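Local atomic coordinates of attachment invasion locus protein (Yersinia pestis, PDB entry 3QRA), a protein that promotes attachment to and invasion of eukaryotic host cells, as an outer-membrane beta-barrel adhesin, probably through binding to laminin and heparin. Residues G77-I82 against S87-L92; Q123-P126 against F130-D133. All coordinates share one frame; numbering follows the deposited sequence.

Contact 1 of 2, residues G77-I82 against S87-L92; sequences GPVFRI and SLYGLL
The turn end of an antiparallel beta hairpin, in the wall of an eight-stranded outer-membrane barrel, brings V79 against Y89 and F80 against L88. F80 and L88 form the hydrogen-bonded pair: F80 N reaches L88 O at 2.8 Å, almost straight at 175°, and L88 N returns to F80 O at 2.9 Å. Further from the turn the pairing slackens, and G90 N makes only a weak bond to P78 O at 3.4 Å. On the face shared by V79, R81, S87 and Y89, V79 CB touches Y89 CB at 3.7 Å. R81 leaves its strand with CG opposite the backbone N (chi1 175°) and then bends at chi3, which lays its guanidinium over S87; S87 OG sits 3.5 Å above the centre of that plane. This oxygen is hydrogen-bonded to R35, while R81 bonds N83 O and N125 and forms a salt bridge with E37. On the other face, beside F80, the I82 side chain crosses that of L88, its CD1 3.7 Å from L88 CG. Strand 42-53 flanks the hairpin next to 77-81, and strand 108-124 continues the sheet beyond 87-92.

Contact 2 of 2, residues Q123-P126 against F130-D133; sequences QFNP and FVID
Two torsions set up the pair Q123 and D133 at the turn end of the hairpin of strands 108-124 and 130-141 in the barrel wall: D133 has CG opposite its backbone N (chi1 175°), and in Q123, with CG beside its own N, a bend at chi2 (-148°) carries the amide over to the carboxylate. Q123 NE2 then donates to D133 OD1 at 3.0 Å. The acceptor lies in the plane of the amide, but the donor meets the carboxylate from above its plane, the two groups being turned 77° from each other. V131 CG1 packs 3.7 Å from Q123 OE1, an oxygen that also accepts from R35. N125 reaches over in its turn: its ND2 grips F130 O at 2.9 Å with a nearly linear N-H, adding a side-chain bond beyond the F124-I132 pair. That pair is hydrogen-bonded and antiparallel, F124 N to I132 O at 2.8 Å and I132 N to F124 O at 2.9 Å. Their side chains run side by side on the face opposite Q123 and D133, I132 CD1 coming to the edge of the F124 ring, 3.9 Å from F124 CD2. P126 N lies over one face of that ring. With a salt bridge from OD2 to K33, and Y89 OH and the amide at OD1, the buried carboxylate of D133 is probably held ionised, its charge largely balanced by K33.

After three earlier strands the chain runs along strand 66-81, turns, and closes contact 1 as it enters strand 86-102. It then runs away and comes back along strand 108-124, turns again after P126, and closes contact 2 on strand 130-141. The two short loops follow in series, neither nested nor crossed, at the same end of the barrel, with centres about 13 Å apart. Strands 86-102 and 108-124 are sheet neighbours, so the hairpins are stitched together directly: S87 O is 2.9 Å from Q123 N, a probable hydrogen bond, and Y89 CE2 packs on Q123 CG. The Y89 hydroxyl, reaching past strand 108-124, ties contact 1 to the second strand of contact 2.

Contact 1 of 2, residues G77-I82 against S87-L92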
loop_
_atom_site.group_PDB
_atom_site.type_symbol
_atom_site.label_atom_id
_atom_site.label_comp_id
_atom_site.label_asym_id
_atom_site.label_seq_id
_atom_site.Cartn_x
_atom_site.Cartn_y
_atom_site.Cartn_z
ATOM N N GLY A 77 -1.796 -5.621 11.181
ATOM C CA GLY A 77 -1.364 -5.156 12.486
ATOM C C GLY A 77 -2.486 -4.631 13.351
ATOM O O GLY A 77 -3.649 -4.640 12.936
ATOM N N PRO A 78 -2.141 -4.169 14.566
ATOM C CA PRO A 78 -3.166 -3.719 15.513
ATOM C C PRO A 78 -3.675 -2.321 15.181
ATOM O O PRO A 78 -2.920 -1.476 14.683
ATOM C CB PRO A 78 -2.413 -3.707 16.857
ATOM C CG PRO A 78 -0.988 -3.310 16.462
ATOM C CD PRO A 78 -0.769 -3.974 15.087
ATOM N N VAL A 79 -4.960 -2.091 15.433
ATOM C CA VAL A 79 -5.533 -0.764 15.259
ATOM C C VAL A 79 -6.131 -0.315 16.600
ATOM O O VAL A 79 -6.812 -1.088 17.274
ATOM C CB VAL A 79 -6.553 -0.685 14.060
ATOM C CG1 VAL A 79 -7.518 -1.862 14.045
ATOM C CG2 VAL A 79 -7.298 0.656 14.057
ATOM N N PHE A 80 -5.839 0.924 16.985
ATOM C CA PHE A 80 -6.229 1.466 18.281
ATOM C C PHE A 80 -7.228 2.579 18.077
ATOM O O PHE A 80 -6.928 3.573 17.417
ATOM C CB PHE A 80 -4.992 2.027 19.014
ATOM C CG PHE A 80 -3.933 0.994 19.268
ATOM C CD1 PHE A 80 -3.953 0.242 20.433
ATOM C CD2 PHE A 80 -2.944 0.747 18.327
ATOM C CE1 PHE A 80 -2.988 -0.730 20.666
ATOM C CE2 PHE A 80 -1.982 -0.225 18.550
ATOM C CZ PHE A 80 -2.002 -0.963 19.730
ATOM N N ARG A 81 -8.423 2.423 18.637
ATOM C CA ARG A 81 -9.425 3.463 18.496
ATOM C C ARG A 81 -9.176 4.515 19.553
ATOM O O ARG A 81 -9.070 4.194 20.733
ATOM C CB ARG A 81 -10.849 2.893 18.617
ATOM C CG ARG A 81 -11.924 3.970 18.598
ATOM C CD ARG A 81 -13.328 3.392 18.315
ATOM N NE ARG A 81 -13.443 2.769 16.992
ATOM C CZ ARG A 81 -13.620 3.449 15.862
ATOM N NH1 ARG A 81 -13.677 4.778 15.882
ATOM N NH2 ARG A 81 -13.738 2.802 14.706
ATOM N N ILE A 82 -9.045 5.767 19.129
ATOM C CA ILE A 82 -8.859 6.862 20.077
ATOM C C ILE A 82 -10.194 7.332 20.616
ATOM O O ILE A 82 -10.385 7.485 21.833
ATOM C CB ILE A 82 -8.173 8.060 19.428
ATOM C CG1 ILE A 82 -6.888 7.621 18.729
ATOM C CG2 ILE A 82 -7.911 9.148 20.481
ATOM C CD1 ILE A 82 -6.150 8.761 18.066
ATOM N N SER A 87 -8.936 6.460 14.627
ATOM C CA SER A 87 -8.186 5.301 15.067
ATOM C C SER A 87 -6.831 5.303 14.370
ATOM O O SER A 87 -6.722 5.740 13.227
ATOM C CB SER A 87 -8.933 4.015 14.702
ATOM O OG SER A 87 -10.236 4.012 15.260
ATOM N N LEU A 88 -5.817 4.783 15.051
ATOM C CA LEU A 88 -4.448 4.744 14.521
ATOM C C LEU A 88 -3.964 3.316 14.404
ATOM O O LEU A 88 -4.254 2.496 15.248
ATOM C CB LEU A 88 -3.507 5.460 15.485
ATOM C CG LEU A 88 -3.844 6.876 15.930
ATOM C CD1 LEU A 88 -2.833 7.332 16.988
ATOM C CD2 LEU A 88 -3.857 7.817 14.744
ATOM N N TYR A 89 -3.185 3.005 13.385
ATOM C CA TYR A 89 -2.709 1.636 13.258
ATOM C C TYR A 89 -1.261 1.520 12.757
ATOM O O TYR A 89 -0.722 2.434 12.116
ATOM C CB TYR A 89 -3.664 0.807 12.398
ATOM C CG TYR A 89 -3.907 1.317 10.979
ATOM C CD1 TYR A 89 -2.979 1.082 9.960
ATOM C CD2 TYR A 89 -5.084 1.988 10.652
ATOM C CE1 TYR A 89 -3.203 1.525 8.660
ATOM C CE2 TYR A 89 -5.327 2.434 9.336
ATOM C CZ TYR A 89 -4.389 2.192 8.353
ATOM O OH TYR A 89 -4.637 2.607 7.050
ATOM N N GLY A 90 -0.641 0.388 13.082
ATOM C CA GLY A 90 0.692 0.063 12.594
ATOM C C GLY A 90 0.658 -1.309 11.943
ATOM O O GLY A 90 0.017 -2.230 12.457
ATOM N N LEU A 91 1.345 -1.444 10.808
ATOM C CA LEU A 91 1.268 -2.644 9.978
ATOM C C LEU A 91 2.650 -3.215 9.675
ATOM O O LEU A 91 3.632 -2.482 9.570
ATOM C CB LEU A 91 0.580 -2.324 8.648
ATOM C CG LEU A 91 -0.794 -1.659 8.765
ATOM C CD1 LEU A 91 -1.359 -1.345 7.393
ATOM C CD2 LEU A 91 -1.754 -2.558 9.533
ATOM N N LEU A 92 2.697 -4.532 9.538
ATOM C CA LEU A 92 3.906 -5.247 9.181
ATOM C C LEU A 92 3.518 -6.363 8.237
ATOM O O LEU A 92 2.437 -6.963 8.356
ATOM C CB LEU A 92 4.562 -5.847 10.429
ATOM C CG LEU A 92 5.866 -6.609 10.189
ATOM C CD1 LEU A 92 6.944 -5.658 9.725
ATOM C CD2 LEU A 92 6.304 -7.325 11.477
#

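Contact 2 of 2, residues Q123-P126 against F130-D133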
loop_
_atom_site.group_PDB
_atom_site.type_symbol
_atom_site.label_atom_id
_atom_site.label_comp_id
_atom_site.label_asym_id
_atom_site.label_seq_id
_atom_site.Cartn_x
_atom_site.Cartn_y
_atom_site.Cartn_z
ATOM N N GLN A 123 -7.647 5.654 10.468
ATOM C CA GLN A 123 -9.011 5.626 9.946
ATOM C C GLN A 123 -9.844 6.699 10.623
ATOM O O GLN A 123 -9.801 6.864 11.848
ATOM C CB GLN A 123 -9.670 4.257 10.145
ATOM C CG GLN A 123 -8.907 3.121 9.467
ATOM C CD GLN A 123 -9.821 2.019 8.983
ATOM O OE1 GLN A 123 -10.784 1.647 9.663
ATOM N NE2 GLN A 123 -9.531 1.491 7.797
ATOM N N PHE A 124 -10.618 7.407 9.809
ATOM C CA PHE A 124 -11.517 8.455 10.255
ATOM C C PHE A 124 -12.955 8.014 9.971
ATOM O O PHE A 124 -13.267 7.578 8.862
ATOM C CB PHE A 124 -11.192 9.750 9.498
ATOM C CG PHE A 124 -12.160 10.872 9.747
ATOM C CD1 PHE A 124 -12.439 11.300 11.036
ATOM C CD2 PHE A 124 -12.763 11.527 8.683
ATOM C CE1 PHE A 124 -13.330 12.338 11.261
ATOM C CE2 PHE A 124 -13.651 12.570 8.902
ATOM C CZ PHE A 124 -13.933 12.975 10.192
ATOM N N ASN A 125 -13.821 8.115 10.977
ATOM C CA ASN A 125 -15.244 7.821 10.800
ATOM C C ASN A 125 -16.074 9.087 10.951
ATOM O O ASN A 125 -16.463 9.438 12.063
ATOM C CB ASN A 125 -15.720 6.786 11.834
ATOM C CG ASN A 125 -14.861 5.534 11.847
ATOM O OD1 ASN A 125 -14.164 5.255 12.828
ATOM N ND2 ASN A 125 -14.882 4.785 10.742
ATOM N N PRO A 126 -16.358 9.770 9.832
ATOM C CA PRO A 126 -17.149 11.005 9.872
ATOM C C PRO A 126 -18.588 10.712 10.282
ATOM O O PRO A 126 -19.283 11.572 10.826
ATOM C CB PRO A 126 -17.096 11.504 8.420
ATOM C CG PRO A 126 -16.825 10.281 7.601
ATOM C CD PRO A 126 -15.962 9.398 8.460
ATOM N N PHE A 130 -19.293 4.968 8.110
ATOM C CA PHE A 130 -18.411 5.278 6.987
ATOM C C PHE A 130 -16.981 5.298 7.443
ATOM O O PHE A 130 -16.702 5.538 8.617
ATOM C CB PHE A 130 -18.752 6.628 6.374
ATOM C CG PHE A 130 -20.138 6.686 5.798
ATOM C CD1 PHE A 130 -20.360 6.383 4.470
ATOM C CD2 PHE A 130 -21.221 7.004 6.599
ATOM C CE1 PHE A 130 -21.640 6.424 3.943
ATOM C CE2 PHE A 130 -22.502 7.043 6.078
ATOM C CZ PHE A 130 -22.709 6.755 4.750
ATOM N N VAL A 131 -16.076 5.064 6.501
ATOM C CA VAL A 131 -14.636 5.020 6.748
ATOM C C VAL A 131 -13.897 5.832 5.717
ATOM O O VAL A 131 -14.181 5.733 4.593
ATOM C CB VAL A 131 -14.051 3.634 6.594
ATOM C CG1 VAL A 131 -12.665 3.597 7.097
ATOM C CG2 VAL A 131 -14.770 2.712 7.265
ATOM N N ILE A 132 -12.944 6.611 6.161
ATOM C CA ILE A 132 -11.934 7.208 5.316
ATOM C C ILE A 132 -10.613 6.694 5.851
ATOM O O ILE A 132 -10.360 6.759 7.048
ATOM C CB ILE A 132 -11.980 8.740 5.382
ATOM C CG1 ILE A 132 -13.358 9.234 4.918
ATOM C CG2 ILE A 132 -10.850 9.346 4.532
ATOM C CD1 ILE A 132 -13.506 10.729 4.933
ATOM N N ASP A 133 -9.791 6.138 4.972
ATOM C CA ASP A 133 -8.582 5.456 5.400
ATOM C C ASP A 133 -7.375 6.126 4.748
ATOM O O ASP A 133 -7.422 6.450 3.569
ATOM C CB ASP A 133 -8.645 3.974 4.987
ATOM C CG ASP A 133 -7.350 3.227 5.299
ATOM O OD1 ASP A 133 -7.188 2.810 6.463
ATOM O OD2 ASP A 133 -6.502 3.061 4.386
#